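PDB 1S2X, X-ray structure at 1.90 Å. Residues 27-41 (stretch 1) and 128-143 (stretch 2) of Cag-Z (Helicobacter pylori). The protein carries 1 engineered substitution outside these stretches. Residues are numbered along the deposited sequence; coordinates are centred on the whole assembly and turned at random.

Stretch 1 (27-41) LMRNANEVRDKFIQN
Stretch 2 128-143: ARISDLVASYLPREYL

How do the two stretches lie against each other? Near its start stretch 1 makes a type II beta turn from Met28 to Ala31, closed by Ala31 N to Met28 O at 3.0 Å, and becomes helical from Ala31 to Asn41, with a wider pi-type turn at Ile39 to Asn41; this helix continues later in the chain. Stretch 2 is helical from Ala128 to Ala135, in a helix that begins earlier in the chain, then passes through a type I turn, Ala135 to Leu138, and a short 3-10 segment at Arg140 and Glu141. The helices run nearly parallel, 16° apart, with axes 11.0 Å distant at closest. The register pairs CA of Met28 with CA of Ile130 at 9.2 Å, CA of Asn32 with CA of Leu133 at 7.6 Å, and CA of Arg35 with CA of Tyr137 at 6.9 Å, so the backbones draw together along this series.

What satisfies the guanidinium of Arg35? Its CB points toward stretch 2, and chi1 t, chi2 near -99° and chi3 t carry the group to the end of the second helix. There NE and NH2 both donate to the backbone carbonyl of Ser136, NE to O at 3.2 Å and NH2 to O at 2.9 Å, a fork that suits an acceptor lying near the guanidinium plane. NE also makes a weak bond to Ser136 OG at 2.9 Å, its angle only 127°. With chi1 p, that hydroxyl donates in turn from OG to Leu133 O at 2.8 Å. Within stretch 1, NH1 forms a salt bridge with Asp36, NH1 to OD2 at 2.9 Å, while a long one crosses to Glu141, NH2 to OE1 at 3.9 Å. Two carboxylates thus accompany the positive charge.

Where does the second polar link form? Gln40 has its CB directed away from stretch 2, yet its chi1 m, chi2 m side chain brings the amide back, and NE2 donates to Tyr142 OH at 2.8 Å with a nearly straight angle of 167°. Beside this bond Ile39, also m, m, packs CG2 against Tyr142 CE2 at 3.8 Å and Pro139 CB at 4.1 Å.

How does Tyr137 pack against the first helix? With chi1 m and chi2 near -94°, its ring receives Arg35 CG over one face, 3.9 Å from CG to the Tyr137 ring centroid and 20° off the normal, a CH-pi contact. Phe38, chi1 t, approaches the ring's edge, CD1 to Tyr137 CE1 at 4.0 Å. Tyr137 OH lies 3.3 Å from Arg35 CA and 3.7 Å from Val34 CG1, carbon neighbours that give it no hydrogen bond across the contact.

What packs at the end of the contact where no hydrogen bond crosses? Met28, a selenomethionine with all three chi angles m, sets CE 3.3 Å from Ile130 CD1, a close approach, and 4.3 Å from Leu133 CD2. Arg129 NH2 lies 3.9 Å from Met28 CE, but it and Arg129 NE are hydrogen-bonded elsewhere in the structure. Leu133, chi1 t and chi2 p, also reaches Ala31, CD2 to CB at 3.8 Å, and Asn32, CD1 to ND2 at 3.8 Å.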

# COMPACT_ATOMS: atom_id res chain seq x y z
N LEU A 27 -10.26 -7.34 0.81
CA LEU A 27 -9.13 -7.78 -0.03
C LEU A 27 -7.92 -8.13 0.82
O LEU A 27 -7.06 -8.89 0.38
CB LEU A 27 -8.81 -6.71 -1.07
CG LEU A 27 -9.52 -6.89 -2.41
CD1 LEU A 27 -9.13 -5.78 -3.37
CD2 LEU A 27 -9.22 -8.25 -3.03
N MSE A 28 -7.83 -7.59 2.03
CA MSE A 28 -6.68 -7.72 2.90
C MSE A 28 -6.83 -8.85 3.90
O MSE A 28 -5.91 -9.12 4.68
CB MSE A 28 -6.47 -6.40 3.67
CG MSE A 28 -6.12 -5.27 2.70
SE MSE A 28 -4.73 -5.76 1.65
CE MSE A 28 -3.40 -5.67 2.87
N ARG A 29 -7.99 -9.50 3.88
CA ARG A 29 -8.24 -10.55 4.87
C ARG A 29 -7.15 -11.62 4.84
O ARG A 29 -6.94 -12.24 3.80
CB ARG A 29 -9.61 -11.19 4.64
CG ARG A 29 -10.75 -10.36 5.22
CD ARG A 29 -12.11 -10.91 4.80
NE ARG A 29 -13.07 -10.83 5.90
CZ ARG A 29 -13.89 -11.81 6.26
NH1 ARG A 29 -14.73 -11.66 7.28
NH2 ARG A 29 -13.86 -12.95 5.59
N ASN A 30 -6.48 -11.79 5.97
CA ASN A 30 -5.50 -12.84 6.19
C ASN A 30 -4.21 -12.63 5.41
O ASN A 30 -3.42 -13.58 5.29
CB ASN A 30 -6.11 -14.20 5.81
CG ASN A 30 -6.80 -14.82 7.02
OD1 ASN A 30 -6.57 -15.99 7.33
ND2 ASN A 30 -7.64 -14.05 7.69
N ALA A 31 -3.97 -11.43 4.91
CA ALA A 31 -2.78 -11.16 4.10
C ALA A 31 -1.49 -11.55 4.81
O ALA A 31 -0.60 -12.17 4.23
CB ALA A 31 -2.73 -9.69 3.74
N ASN A 32 -1.34 -11.19 6.09
CA ASN A 32 -0.09 -11.59 6.75
C ASN A 32 0.00 -13.10 6.95
O ASN A 32 1.10 -13.65 6.81
CB ASN A 32 0.07 -10.86 8.10
CG ASN A 32 0.01 -9.35 7.87
OD1 ASN A 32 -1.09 -8.79 7.78
ND2 ASN A 32 1.17 -8.72 7.77
N GLU A 33 -1.08 -13.80 7.27
CA GLU A 33 -0.98 -15.24 7.46
C GLU A 33 -0.69 -15.97 6.16
O GLU A 33 -0.01 -17.00 6.15
CB GLU A 33 -2.28 -15.80 8.07
CG GLU A 33 -2.53 -15.27 9.48
CD GLU A 33 -3.49 -14.10 9.56
OE1 GLU A 33 -4.24 -14.00 10.56
OE2 GLU A 33 -3.53 -13.25 8.64
N VAL A 34 -1.23 -15.42 5.08
CA VAL A 34 -0.98 -16.00 3.76
C VAL A 34 0.50 -15.86 3.39
O VAL A 34 1.12 -16.82 2.92
CB VAL A 34 -1.84 -15.34 2.67
CG1 VAL A 34 -1.21 -15.47 1.30
CG2 VAL A 34 -3.24 -15.95 2.67
N ARG A 35 1.01 -14.66 3.63
CA ARG A 35 2.43 -14.41 3.33
C ARG A 35 3.32 -15.33 4.16
O ARG A 35 4.23 -15.97 3.64
CB ARG A 35 2.81 -12.96 3.61
CG ARG A 35 4.30 -12.64 3.48
CD ARG A 35 5.04 -12.60 4.80
NE ARG A 35 6.48 -12.39 4.62
CZ ARG A 35 7.43 -12.88 5.39
NH1 ARG A 35 7.14 -13.64 6.43
NH2 ARG A 35 8.70 -12.61 5.13
N ASP A 36 3.01 -15.35 5.46
CA ASP A 36 3.83 -16.10 6.40
C ASP A 36 3.87 -17.57 6.00
O ASP A 36 4.89 -18.23 5.96
CB ASP A 36 3.29 -15.94 7.83
CG ASP A 36 3.73 -14.61 8.42
OD1 ASP A 36 3.20 -14.19 9.47
OD2 ASP A 36 4.63 -13.98 7.83
N LYS A 37 2.70 -18.12 5.69
CA LYS A 37 2.61 -19.53 5.34
C LYS A 37 3.27 -19.82 4.01
O LYS A 37 3.95 -20.84 3.85
CB LYS A 37 1.13 -19.93 5.31
CG LYS A 37 0.86 -21.24 6.03
CD LYS A 37 -0.39 -21.91 5.47
CE LYS A 37 -0.10 -22.58 4.14
NZ LYS A 37 -0.81 -23.89 4.02
N PHE A 38 3.08 -18.92 3.03
CA PHE A 38 3.74 -19.16 1.74
C PHE A 38 5.24 -19.15 1.95
O PHE A 38 5.97 -20.01 1.46
CB PHE A 38 3.31 -18.13 0.70
CG PHE A 38 4.02 -18.30 -0.65
CD1 PHE A 38 5.05 -17.46 -1.02
CD2 PHE A 38 3.63 -19.31 -1.52
CE1 PHE A 38 5.72 -17.60 -2.23
CE2 PHE A 38 4.31 -19.49 -2.72
CZ PHE A 38 5.36 -18.66 -3.06
N ILE A 39 5.73 -18.15 2.69
CA ILE A 39 7.17 -18.04 2.90
C ILE A 39 7.74 -19.30 3.53
O ILE A 39 8.70 -19.93 3.07
CB ILE A 39 7.47 -16.84 3.81
CG1 ILE A 39 7.28 -15.50 3.10
CG2 ILE A 39 8.85 -17.00 4.42
CD1 ILE A 39 7.88 -15.53 1.71
N GLN A 40 7.10 -19.69 4.63
CA GLN A 40 7.51 -20.92 5.31
C GLN A 40 7.48 -22.14 4.42
O GLN A 40 8.31 -23.04 4.55
CB GLN A 40 6.60 -21.14 6.54
CG GLN A 40 7.00 -20.17 7.66
CD GLN A 40 8.46 -20.27 8.03
OE1 GLN A 40 8.99 -21.35 8.33
NE2 GLN A 40 9.17 -19.14 8.03
N ASN A 41 6.55 -22.25 3.49
CA ASN A 41 6.51 -23.47 2.69
C ASN A 41 7.33 -23.38 1.42
O ASN A 41 7.63 -24.41 0.82
CB ASN A 41 5.05 -23.82 2.35
CG ASN A 41 4.32 -24.47 3.52
OD1 ASN A 41 3.10 -24.54 3.55
ND2 ASN A 41 5.08 -24.94 4.50
N ALA A 128 2.16 2.47 2.33
CA ALA A 128 3.43 2.01 2.90
C ALA A 128 3.30 0.67 3.60
O ALA A 128 4.17 -0.20 3.62
CB ALA A 128 3.97 3.03 3.89
N ARG A 129 2.15 0.46 4.23
CA ARG A 129 1.96 -0.82 4.90
C ARG A 129 1.90 -1.94 3.87
O ARG A 129 2.50 -3.01 3.99
CB ARG A 129 0.69 -0.70 5.74
CG ARG A 129 0.19 -2.02 6.30
CD ARG A 129 -0.97 -1.78 7.26
NE ARG A 129 -2.24 -1.88 6.54
CZ ARG A 129 -2.84 -3.04 6.27
NH1 ARG A 129 -2.30 -4.18 6.66
NH2 ARG A 129 -3.99 -3.04 5.62
N ILE A 130 1.12 -1.68 2.81
CA ILE A 130 0.97 -2.67 1.75
C ILE A 130 2.31 -2.82 1.03
O ILE A 130 2.65 -3.95 0.67
CB ILE A 130 -0.12 -2.31 0.74
CG1 ILE A 130 -1.50 -2.91 1.07
CG2 ILE A 130 0.29 -2.74 -0.66
CD1 ILE A 130 -1.93 -2.69 2.50
N SER A 131 3.01 -1.70 0.85
CA SER A 131 4.32 -1.79 0.22
C SER A 131 5.29 -2.66 1.01
O SER A 131 5.98 -3.51 0.44
CB SER A 131 4.93 -0.40 0.04
OG SER A 131 6.18 -0.55 -0.62
N ASP A 132 5.35 -2.48 2.32
CA ASP A 132 6.15 -3.30 3.21
C ASP A 132 5.74 -4.77 3.14
O ASP A 132 6.57 -5.67 3.10
CB ASP A 132 6.02 -2.79 4.65
CG ASP A 132 6.80 -1.53 4.94
OD1 ASP A 132 6.58 -0.92 6.00
OD2 ASP A 132 7.65 -1.13 4.12
N LEU A 133 4.44 -5.07 3.12
CA LEU A 133 4.04 -6.46 3.01
C LEU A 133 4.49 -7.09 1.70
O LEU A 133 4.95 -8.23 1.66
CB LEU A 133 2.51 -6.56 3.14
CG LEU A 133 1.86 -7.93 2.91
CD1 LEU A 133 2.13 -8.88 4.07
CD2 LEU A 133 0.36 -7.74 2.70
N VAL A 134 4.37 -6.36 0.59
CA VAL A 134 4.71 -7.00 -0.68
C VAL A 134 6.21 -7.25 -0.77
O VAL A 134 6.64 -8.28 -1.28
CB VAL A 134 4.22 -6.16 -1.86
CG1 VAL A 134 4.77 -6.70 -3.18
CG2 VAL A 134 2.69 -6.17 -1.90
N ALA A 135 6.97 -6.29 -0.25
CA ALA A 135 8.40 -6.41 -0.19
C ALA A 135 8.82 -7.62 0.65
O ALA A 135 9.84 -8.24 0.35
CB ALA A 135 9.04 -5.14 0.36
N SER A 136 8.06 -7.95 1.69
CA SER A 136 8.43 -9.10 2.52
C SER A 136 8.27 -10.45 1.85
O SER A 136 8.64 -11.44 2.50
CB SER A 136 7.58 -9.09 3.81
OG SER A 136 6.34 -9.71 3.52
N TYR A 137 7.77 -10.55 0.61
CA TYR A 137 7.77 -11.84 -0.12
C TYR A 137 9.14 -12.25 -0.62
O TYR A 137 9.39 -13.35 -1.13
CB TYR A 137 6.78 -11.75 -1.30
CG TYR A 137 5.37 -12.11 -0.85
CD1 TYR A 137 4.91 -13.41 -0.98
CD2 TYR A 137 4.52 -11.15 -0.30
CE1 TYR A 137 3.63 -13.77 -0.58
CE2 TYR A 137 3.25 -11.49 0.11
CZ TYR A 137 2.82 -12.80 -0.04
OH TYR A 137 1.55 -13.16 0.36
N LEU A 138 10.13 -11.37 -0.52
CA LEU A 138 11.54 -11.72 -0.57
C LEU A 138 12.00 -11.65 0.89
O LEU A 138 12.33 -10.57 1.39
CB LEU A 138 12.37 -10.79 -1.45
CG LEU A 138 13.88 -11.11 -1.51
CD1 LEU A 138 14.10 -12.50 -2.07
CD2 LEU A 138 14.64 -10.06 -2.31
N PRO A 139 11.93 -12.77 1.60
CA PRO A 139 12.03 -12.70 3.06
C PRO A 139 13.48 -12.45 3.45
O PRO A 139 14.38 -13.24 3.17
CB PRO A 139 11.55 -14.08 3.50
CG PRO A 139 11.89 -14.98 2.36
CD PRO A 139 11.77 -14.15 1.11
N ARG A 140 13.73 -11.33 4.10
CA ARG A 140 15.10 -10.99 4.48
C ARG A 140 15.70 -12.08 5.35
O ARG A 140 16.91 -12.30 5.33
CB ARG A 140 15.14 -9.67 5.25
CG ARG A 140 16.16 -8.67 4.75
CD ARG A 140 17.53 -9.29 4.50
NE ARG A 140 18.49 -8.32 3.99
CZ ARG A 140 19.79 -8.49 3.83
NH1 ARG A 140 20.39 -9.64 4.13
NH2 ARG A 140 20.53 -7.50 3.36
N GLU A 141 14.88 -12.79 6.13
CA GLU A 141 15.52 -13.72 7.05
C GLU A 141 16.00 -15.01 6.39
O GLU A 141 16.66 -15.77 7.11
CB GLU A 141 14.56 -14.02 8.20
CG GLU A 141 13.38 -14.89 7.84
CD GLU A 141 12.14 -14.11 7.46
OE1 GLU A 141 11.03 -14.69 7.53
OE2 GLU A 141 12.25 -12.92 7.08
N TYR A 142 15.74 -15.28 5.11
CA TYR A 142 16.13 -16.49 4.39
C TYR A 142 17.09 -16.18 3.25
O TYR A 142 17.36 -17.03 2.39
CB TYR A 142 14.89 -17.27 3.87
CG TYR A 142 14.05 -17.67 5.07
CD1 TYR A 142 14.61 -18.52 6.02
CD2 TYR A 142 12.76 -17.21 5.28
CE1 TYR A 142 13.90 -18.92 7.14
CE2 TYR A 142 12.04 -17.60 6.40
CZ TYR A 142 12.61 -18.45 7.33
OH TYR A 142 11.91 -18.85 8.45
N LEU A 143 17.60 -14.96 3.23
CA LEU A 143 18.56 -14.52 2.23
C LEU A 143 19.97 -15.03 2.55
O LEU A 143 20.44 -14.76 3.66
CB LEU A 143 18.61 -13.00 2.16
CG LEU A 143 17.67 -12.25 1.21
CD1 LEU A 143 16.40 -13.02 0.96
CD2 LEU A 143 17.36 -10.87 1.77